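Local coordinates for protein Rho guanyl nucleotide exchange factor (Rom2), putative (Aspergillus fumigatus Af293, PDB 5O51) that probably acts as a guanine-nucleotide exchange factor for Rho-type GTPases, the piece described here being its CNH domain, a beta-propeller, at residues L126-K131 and I183-S188; I176-S181 and V192-G197. All blocks are in the same frame, centred on the assembly; numbering follows the deposited sequence.

Contact 1: residues L126-K131 and I183-S188; sequences LVCSVK and IHFLRS
Leu126 meets Phe185 through its CB, which approaches CE1 of the ring obliquely at 4.2 Å. The strand carrying Leu126 then alternates: Val127 points away from 183-188, whereas the next residue, Cys128, points toward it and makes the closest approach of the contact. Its SG stands 3.4 Å from Phe185 CZ and 3.9 Å from CE1 of the same ring. With SG anti to the carbonyl carbon and beside the backbone N (chi1 -38°), the sulfur is carried to the far end of the ring from its CG. The sulfur lies 4.5 Å from the Phe185 ring centroid and 58° off the ring normal, a cysteine sulfur-aromatic contact. Cys128 also touches a second residue, its CB lying 4.5 Å from Ile183 CD1. Ser129 points the other way, and its OG makes a weak hydrogen bond to Gln110 OE1 of strand 107-110, in the preceding sheet. Val130 faces the other segment once more and places CG2 4.2 Å from Ile183 CD1, so this one methyl of Ile183 touches both Cys128 and Val130. The contact is thus built of alternate residues, Leu126, Cys128 and Val130 against Ile183 and Phe185, and no hydrogen bond crosses it. Lys117 of strand 115-120 touches Ile183 and Phe185, Leu190 of strand 189-194 touches Cys128 and Phe185, and Leu126 and Val130 also pack on strand 137-143. The two strand segments run roughly antiparallel, at 149°, with axes 9.5 Å apart, too far for backbone pairing. They belong to successive four-stranded antiparallel sheets, which meet here through buried apolar side chains: the face-to-face packing of neighbouring blades in a seven-bladed beta-propeller, the fold of this CNH domain.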
ATOM      1  N   LEU A 126      -7.023  -3.124  13.829  1.00 81.73           N
ATOM      2  CA  LEU A 126      -6.880  -4.448  13.199  1.00 74.17           C
ATOM      3  C   LEU A 126      -5.747  -4.643  12.202  1.00 67.06           C
ATOM      4  O   LEU A 126      -5.163  -3.680  11.738  1.00 58.96           O
ATOM      5  CB  LEU A 126      -8.199  -4.782  12.506  1.00 74.67           C
ATOM      6  CG  LEU A 126      -9.429  -4.879  13.403  1.00 75.67           C
ATOM      7  CD1 LEU A 126     -10.634  -5.055  12.500  1.00 85.94           C
ATOM      8  CD2 LEU A 126      -9.342  -6.026  14.402  1.00 74.95           C
ATOM      9  N   VAL A 127      -5.446  -5.915  11.924  1.00 59.53           N
ATOM     10  CA  VAL A 127      -4.488  -6.361  10.906  1.00 58.90           C
ATOM     11  C   VAL A 127      -5.151  -7.501  10.070  1.00 51.99           C
ATOM     12  O   VAL A 127      -5.570  -8.458  10.654  1.00 52.70           O
ATOM     13  CB  VAL A 127      -3.205  -6.926  11.579  1.00 54.62           C
ATOM     14  CG1 VAL A 127      -2.185  -7.383  10.557  1.00 55.94           C
ATOM     15  CG2 VAL A 127      -2.552  -5.909  12.492  1.00 59.96           C
ATOM     16  N   CYS A 128      -5.238  -7.392   8.737  1.00 53.60           N
ATOM     17  CA  CYS A 128      -5.738  -8.500   7.875  1.00 53.67           C
ATOM     18  C   CYS A 128      -4.630  -9.062   7.060  1.00 56.30           C
ATOM     19  O   CYS A 128      -3.854  -8.301   6.497  1.00 56.21           O
ATOM     20  CB  CYS A 128      -6.798  -8.090   6.861  1.00 54.88           C
ATOM     21  SG  CYS A 128      -7.930  -6.882   7.491  1.00 78.35           S
ATOM     22  N   SER A 129      -4.590 -10.383   6.960  1.00 54.42           N
ATOM     23  CA  SER A 129      -3.704 -11.098   6.032  1.00 60.26           C
ATOM     24  C   SER A 129      -4.519 -11.884   5.017  1.00 59.97           C
ATOM     25  O   SER A 129      -5.481 -12.539   5.374  1.00 71.50           O
ATOM     26  CB  SER A 129      -2.818 -12.054   6.793  1.00 61.56           C
ATOM     27  OG  SER A 129      -3.610 -12.962   7.481  1.00 78.43           O
ATOM     28  N   VAL A 130      -4.124 -11.807   3.758  1.00 57.71           N
ATOM     29  CA  VAL A 130      -4.861 -12.353   2.642  1.00 53.68           C
ATOM     30  C   VAL A 130      -3.974 -13.351   1.926  1.00 63.58           C
ATOM     31  O   VAL A 130      -2.890 -12.994   1.487  1.00 60.07           O
ATOM     32  CB  VAL A 130      -5.205 -11.238   1.680  1.00 61.48           C
ATOM     33  CG1 VAL A 130      -5.940 -11.771   0.442  1.00 61.99           C
ATOM     34  CG2 VAL A 130      -6.008 -10.171   2.415  1.00 64.92           C
ATOM     35  N   LYS A 131      -4.408 -14.612   1.871  1.00 64.09           N
ATOM     36  CA  LYS A 131      -3.950 -15.554   0.840  1.00 73.14           C
ATOM     37  C   LYS A 131      -4.830 -15.487  -0.414  1.00 65.53           C
ATOM     38  O   LYS A 131      -6.019 -15.405  -0.313  1.00 64.12           O
ATOM     39  CB  LYS A 131      -3.960 -16.984   1.367  1.00 84.40           C
ATOM     40  CG  LYS A 131      -3.598 -18.016   0.293  1.00 97.34           C
ATOM     41  CD  LYS A 131      -3.121 -19.323   0.893  1.00101.05           C
ATOM     42  CE  LYS A 131      -4.206 -20.012   1.708  1.00 97.32           C
ATOM     43  NZ  LYS A 131      -3.646 -21.265   2.269  1.00 93.06           N
ATOM     44  N   ILE A 183      -7.093  -4.553  -0.345  1.00 49.31           N
ATOM     45  CA  ILE A 183      -8.064  -4.487   0.741  1.00 55.26           C
ATOM     46  C   ILE A 183      -8.114  -3.140   1.490  1.00 46.54           C
ATOM     47  O   ILE A 183      -7.117  -2.540   1.778  1.00 51.72           O
ATOM     48  CB  ILE A 183      -7.851  -5.698   1.702  1.00 59.17           C
ATOM     49  CG1 ILE A 183      -9.117  -6.009   2.473  1.00 66.66           C
ATOM     50  CG2 ILE A 183      -6.674  -5.466   2.651  1.00 63.93           C
ATOM     51  CD1 ILE A 183      -9.091  -7.387   3.093  1.00 73.42           C
ATOM     52  N   HIS A 184      -9.307  -2.687   1.825  1.00 49.36           N
ATOM     53  CA  HIS A 184      -9.543  -1.355   2.403  1.00 54.32           C
ATOM     54  C   HIS A 184     -10.525  -1.448   3.565  1.00 53.89           C
ATOM     55  O   HIS A 184     -11.484  -2.230   3.528  1.00 59.78           O
ATOM     56  CB  HIS A 184     -10.084  -0.384   1.314  1.00 56.66           C
ATOM     57  CG  HIS A 184      -9.190  -0.308   0.111  1.00 50.04           C
ATOM     58  ND1 HIS A 184      -8.149   0.587   0.022  1.00 53.27           N
ATOM     59  CD2 HIS A 184      -9.100  -1.104  -0.978  1.00 56.50           C
ATOM     60  CE1 HIS A 184      -7.481   0.363  -1.089  1.00 54.58           C
ATOM     61  NE2 HIS A 184      -8.033  -0.664  -1.711  1.00 57.44           N
ATOM     62  N   PHE A 185     -10.243  -0.702   4.619  1.00 58.04           N
ATOM     63  CA  PHE A 185     -11.157  -0.581   5.759  1.00 61.90           C
ATOM     64  C   PHE A 185     -12.122   0.534   5.469  1.00 61.69           C
ATOM     65  O   PHE A 185     -11.670   1.660   5.255  1.00 57.08           O
ATOM     66  CB  PHE A 185     -10.365  -0.251   7.002  1.00 63.64           C
ATOM     67  CG  PHE A 185      -9.555  -1.409   7.499  1.00 70.46           C
ATOM     68  CD1 PHE A 185     -10.166  -2.441   8.233  1.00 66.34           C
ATOM     69  CD2 PHE A 185      -8.198  -1.497   7.205  1.00 66.65           C
ATOM     70  CE1 PHE A 185      -9.409  -3.506   8.705  1.00 72.32           C
ATOM     71  CE2 PHE A 185      -7.444  -2.557   7.659  1.00 62.82           C
ATOM     72  CZ  PHE A 185      -8.040  -3.561   8.412  1.00 71.72           C
ATOM     73  N   LEU A 186     -13.417   0.199   5.402  1.00 62.61           N
ATOM     74  CA  LEU A 186     -14.502   1.189   5.299  1.00 69.86           C
ATOM     75  C   LEU A 186     -15.435   1.053   6.489  1.00 76.79           C
ATOM     76  O   LEU A 186     -16.382   0.259   6.422  1.00 70.73           O
ATOM     77  CB  LEU A 186     -15.340   0.936   4.071  1.00 65.03           C
ATOM     78  CG  LEU A 186     -14.776   1.262   2.716  1.00 73.89           C
ATOM     79  CD1 LEU A 186     -15.772   0.723   1.679  1.00 70.80           C
ATOM     80  CD2 LEU A 186     -14.521   2.777   2.608  1.00 68.28           C
ATOM     81  N   ARG A 187     -15.146   1.801   7.560  1.00 74.56           N
ATOM     82  CA  ARG A 187     -15.962   1.852   8.796  1.00 86.66           C
ATOM     83  C   ARG A 187     -17.003   0.736   8.976  1.00 90.70           C
ATOM     84  O   ARG A 187     -18.141   0.860   8.510  1.00 95.95           O
ATOM     85  CB  ARG A 187     -16.674   3.200   8.887  1.00 88.77           C
ATOM     86  CG  ARG A 187     -17.447   3.601   7.637  1.00 91.78           C
ATOM     87  CD  ARG A 187     -18.197   4.905   7.856  1.00 88.95           C
ATOM     88  NE  ARG A 187     -19.588   4.694   8.230  1.00 81.87           N
ATOM     89  CZ  ARG A 187     -20.577   5.583   8.078  1.00 77.00           C
ATOM     90  NH1 ARG A 187     -20.365   6.806   7.576  1.00 77.43           N
ATOM     91  NH2 ARG A 187     -21.805   5.242   8.444  1.00 70.36           N
ATOM     92  N   SER A 188     -16.578  -0.346   9.631  1.00 88.96           N
ATOM     93  CA  SER A 188     -17.408  -1.520   9.985  1.00 88.58           C
ATOM     94  C   SER A 188     -17.366  -2.591   8.938  1.00 88.26           C
ATOM     95  O   SER A 188     -17.882  -3.696   9.161  1.00 86.02           O
ATOM     96  CB  SER A 188     -18.885  -1.196  10.297  1.00 95.91           C
ATOM     97  OG  SER A 188     -19.005  -0.182  11.275  1.00104.65           O
TER

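Contact 2: residues I176-S181 and V192-G197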
ATOM      1  N   ILE A 176     -13.566 -15.936  -0.090  1.00 69.69           N
ATOM      2  CA  ILE A 176     -13.967 -15.125  -1.259  1.00 69.50           C
ATOM      3  C   ILE A 176     -13.616 -15.942  -2.502  1.00 75.94           C
ATOM      4  O   ILE A 176     -12.427 -16.274  -2.699  1.00 82.90           O
ATOM      5  CB  ILE A 176     -13.175 -13.771  -1.379  1.00 74.42           C
ATOM      6  CG1 ILE A 176     -13.382 -12.828  -0.165  1.00 74.98           C
ATOM      7  CG2 ILE A 176     -13.488 -13.036  -2.703  1.00 66.90           C
ATOM      8  CD1 ILE A 176     -14.644 -12.001  -0.196  1.00 72.58           C
ATOM      9  N   PRO A 177     -14.605 -16.236  -3.371  1.00 76.91           N
ATOM     10  CA  PRO A 177     -14.305 -17.031  -4.576  1.00 79.08           C
ATOM     11  C   PRO A 177     -13.806 -16.186  -5.751  1.00 77.40           C
ATOM     12  O   PRO A 177     -14.449 -16.176  -6.805  1.00 76.06           O
ATOM     13  CB  PRO A 177     -15.663 -17.692  -4.890  1.00 75.69           C
ATOM     14  CG  PRO A 177     -16.660 -16.674  -4.446  1.00 72.73           C
ATOM     15  CD  PRO A 177     -16.067 -16.056  -3.198  1.00 80.85           C
ATOM     16  N   ALA A 178     -12.674 -15.496  -5.554  1.00 82.13           N
ATOM     17  CA  ALA A 178     -11.943 -14.770  -6.621  1.00 79.68           C
ATOM     18  C   ALA A 178     -10.506 -14.322  -6.224  1.00 76.03           C
ATOM     19  O   ALA A 178     -10.181 -14.154  -5.046  1.00 66.70           O
ATOM     20  CB  ALA A 178     -12.746 -13.568  -7.075  1.00 77.39           C
ATOM     21  N   GLU A 179      -9.669 -14.109  -7.234  1.00 80.52           N
ATOM     22  CA  GLU A 179      -8.344 -13.495  -7.047  1.00 85.61           C
ATOM     23  C   GLU A 179      -8.471 -12.029  -6.543  1.00 79.08           C
ATOM     24  O   GLU A 179      -9.183 -11.227  -7.172  1.00 62.37           O
ATOM     25  CB  GLU A 179      -7.559 -13.529  -8.369  1.00 86.52           C
ATOM     26  CG  GLU A 179      -6.069 -13.173  -8.244  1.00 91.89           C
ATOM     27  CD  GLU A 179      -5.311 -13.224  -9.565  1.00 87.33           C
ATOM     28  OE1 GLU A 179      -5.872 -12.826 -10.612  1.00 87.75           O
ATOM     29  OE2 GLU A 179      -4.137 -13.659  -9.555  1.00 94.18           O
ATOM     30  N   SER A 180      -7.782 -11.704  -5.432  1.00 74.26           N
ATOM     31  CA  SER A 180      -7.837 -10.356  -4.804  1.00 68.45           C
ATOM     32  C   SER A 180      -6.575  -9.521  -5.023  1.00 65.85           C
ATOM     33  O   SER A 180      -5.488  -9.991  -4.728  1.00 61.76           O
ATOM     34  CB  SER A 180      -8.068 -10.468  -3.315  1.00 68.50           C
ATOM     35  OG  SER A 180      -9.343 -10.980  -3.060  1.00 71.16           O
ATOM     36  N   SER A 181      -6.764  -8.296  -5.543  1.00 66.56           N
ATOM     37  CA  SER A 181      -5.719  -7.251  -5.706  1.00 68.36           C
ATOM     38  C   SER A 181      -5.442  -6.450  -4.423  1.00 69.44           C
ATOM     39  O   SER A 181      -4.303  -6.153  -4.143  1.00 70.69           O
ATOM     40  CB  SER A 181      -6.121  -6.216  -6.764  1.00 65.69           C
ATOM     41  OG  SER A 181      -6.366  -6.780  -8.037  1.00 62.67           O
ATOM     42  N   VAL A 192     -12.907  -5.394  -0.514  1.00 54.72           N
ATOM     43  CA  VAL A 192     -11.889  -6.195  -1.152  1.00 64.50           C
ATOM     44  C   VAL A 192     -11.914  -5.908  -2.639  1.00 63.10           C
ATOM     45  O   VAL A 192     -12.977  -5.953  -3.269  1.00 52.18           O
ATOM     46  CB  VAL A 192     -12.100  -7.716  -0.931  1.00 66.81           C
ATOM     47  CG1 VAL A 192     -11.132  -8.547  -1.804  1.00 70.58           C
ATOM     48  CG2 VAL A 192     -11.930  -8.074   0.542  1.00 61.24           C
ATOM     49  N   GLY A 193     -10.711  -5.663  -3.184  1.00 57.93           N
ATOM     50  CA  GLY A 193     -10.500  -5.435  -4.614  1.00 54.03           C
ATOM     51  C   GLY A 193     -10.168  -6.790  -5.203  1.00 53.25           C
ATOM     52  O   GLY A 193      -9.129  -7.340  -4.902  1.00 54.31           O
ATOM     53  N   CYS A 194     -11.098  -7.367  -5.957  1.00 54.97           N
ATOM     54  CA  CYS A 194     -10.971  -8.734  -6.452  1.00 55.52           C
ATOM     55  C   CYS A 194     -11.311  -8.643  -7.916  1.00 47.85           C
ATOM     56  O   CYS A 194     -11.795  -7.623  -8.351  1.00 50.51           O
ATOM     57  CB  CYS A 194     -11.940  -9.670  -5.692  1.00 62.11           C
ATOM     58  SG  CYS A 194     -13.650  -9.546  -6.284  1.00 73.84           S
ATOM     59  N   ALA A 195     -11.105  -9.703  -8.676  1.00 57.17           N
ATOM     60  CA  ALA A 195     -11.284  -9.637 -10.148  1.00 49.31           C
ATOM     61  C   ALA A 195     -12.675  -9.222 -10.683  1.00 57.29           C
ATOM     62  O   ALA A 195     -12.808  -8.838 -11.835  1.00 62.62           O
ATOM     63  CB  ALA A 195     -10.883 -10.976 -10.721  1.00 49.23           C
ATOM     64  N   ARG A 196     -13.722  -9.343  -9.878  1.00 66.43           N
ATOM     65  CA  ARG A 196     -15.082  -8.971 -10.312  1.00 71.56           C
ATOM     66  C   ARG A 196     -15.443  -7.539  -9.935  1.00 71.89           C
ATOM     67  O   ARG A 196     -16.461  -6.989 -10.415  1.00 62.50           O
ATOM     68  CB  ARG A 196     -16.115  -9.914  -9.687  1.00 87.18           C
ATOM     69  CG  ARG A 196     -16.209 -11.292 -10.353  1.00 94.11           C
ATOM     70  CD  ARG A 196     -17.408 -12.073  -9.824  1.00 98.36           C
ATOM     71  NE  ARG A 196     -17.613 -11.847  -8.378  1.00104.85           N
ATOM     72  CZ  ARG A 196     -17.265 -12.666  -7.375  1.00102.96           C
ATOM     73  NH1 ARG A 196     -16.682 -13.850  -7.583  1.00100.42           N
ATOM     74  NH2 ARG A 196     -17.527 -12.295  -6.120  1.00103.52           N
ATOM     75  N   GLY A 197     -14.633  -6.958  -9.054  1.00 58.61           N
ATOM     76  CA  GLY A 197     -14.762  -5.573  -8.616  1.00 52.92           C
ATOM     77  C   GLY A 197     -14.502  -5.429  -7.127  1.00 52.71           C
ATOM     78  O   GLY A 197     -14.077  -6.362  -6.406  1.00 50.87           O
TER
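Cys194 reaches back to Ala178 because its SG sits between its own backbone N and carbonyl carbon (chi1 79°), which sets it 4.2 Å from Ala178 CB. The CB of Arg196 points neither toward nor away from 176-181, but the chain bends at chi3 (-38°, which places NE) and its guanidinium end comes nearer. There NH1 is 3.3 Å from Pro177 O, which lies at the edge of the guanidinium and near its plane; the bond is weak and bent. The same NH1 comes within 4.0 Å of Ala178 CB. Shorter bonds run between the backbones, though both are bent at the hydrogen. Ala195 N donates to Glu179 O at 2.9 Å, almost in line with the carbonyl bond, and Ser181 N donates to Gly193 O at 2.6 Å from a position tilted out of the carbonyl plane. Between these two bonds Ser180 and Cys194 form an antiparallel non-hydrogen-bonded pair, their CA atoms 3.9 Å apart, with both side chains on one face of the sheet. Ser180 OG comes 3.3 Å from Val192 CG1 on that face, while its polar partner is Ser137 OG of the preceding blade. A type I turn from Cys194 to Gly197 takes the chain into the next strand. The open end of hairpin 180-186/189-194 is therefore joined mainly by main-chain bonds. The buried hydroxyl of Ser180 finds its hydrogen bond across the blade boundary, whereas the exposed Arg196 adds one weak, bent bond to Pro177 O.

The two contacts interlock along the chain: 126-131 comes first, then 176-181, 183-188 and 192-197, so their segments alternate. Their centres lie 13 Å apart, and both use strand 180-186, the first strand of one propeller blade. Contact 1 packs a face of that strand against the preceding blade, while contact 2 joins the chain entering it to its hairpin partner, strand 189-194, in the same sheet. They meet where Ile183 CD1 touches Val192 CG2 at 3.9 Å. One strand thus takes part both in the packing between blades and in the hydrogen bonding within its own blade of the CNH domain.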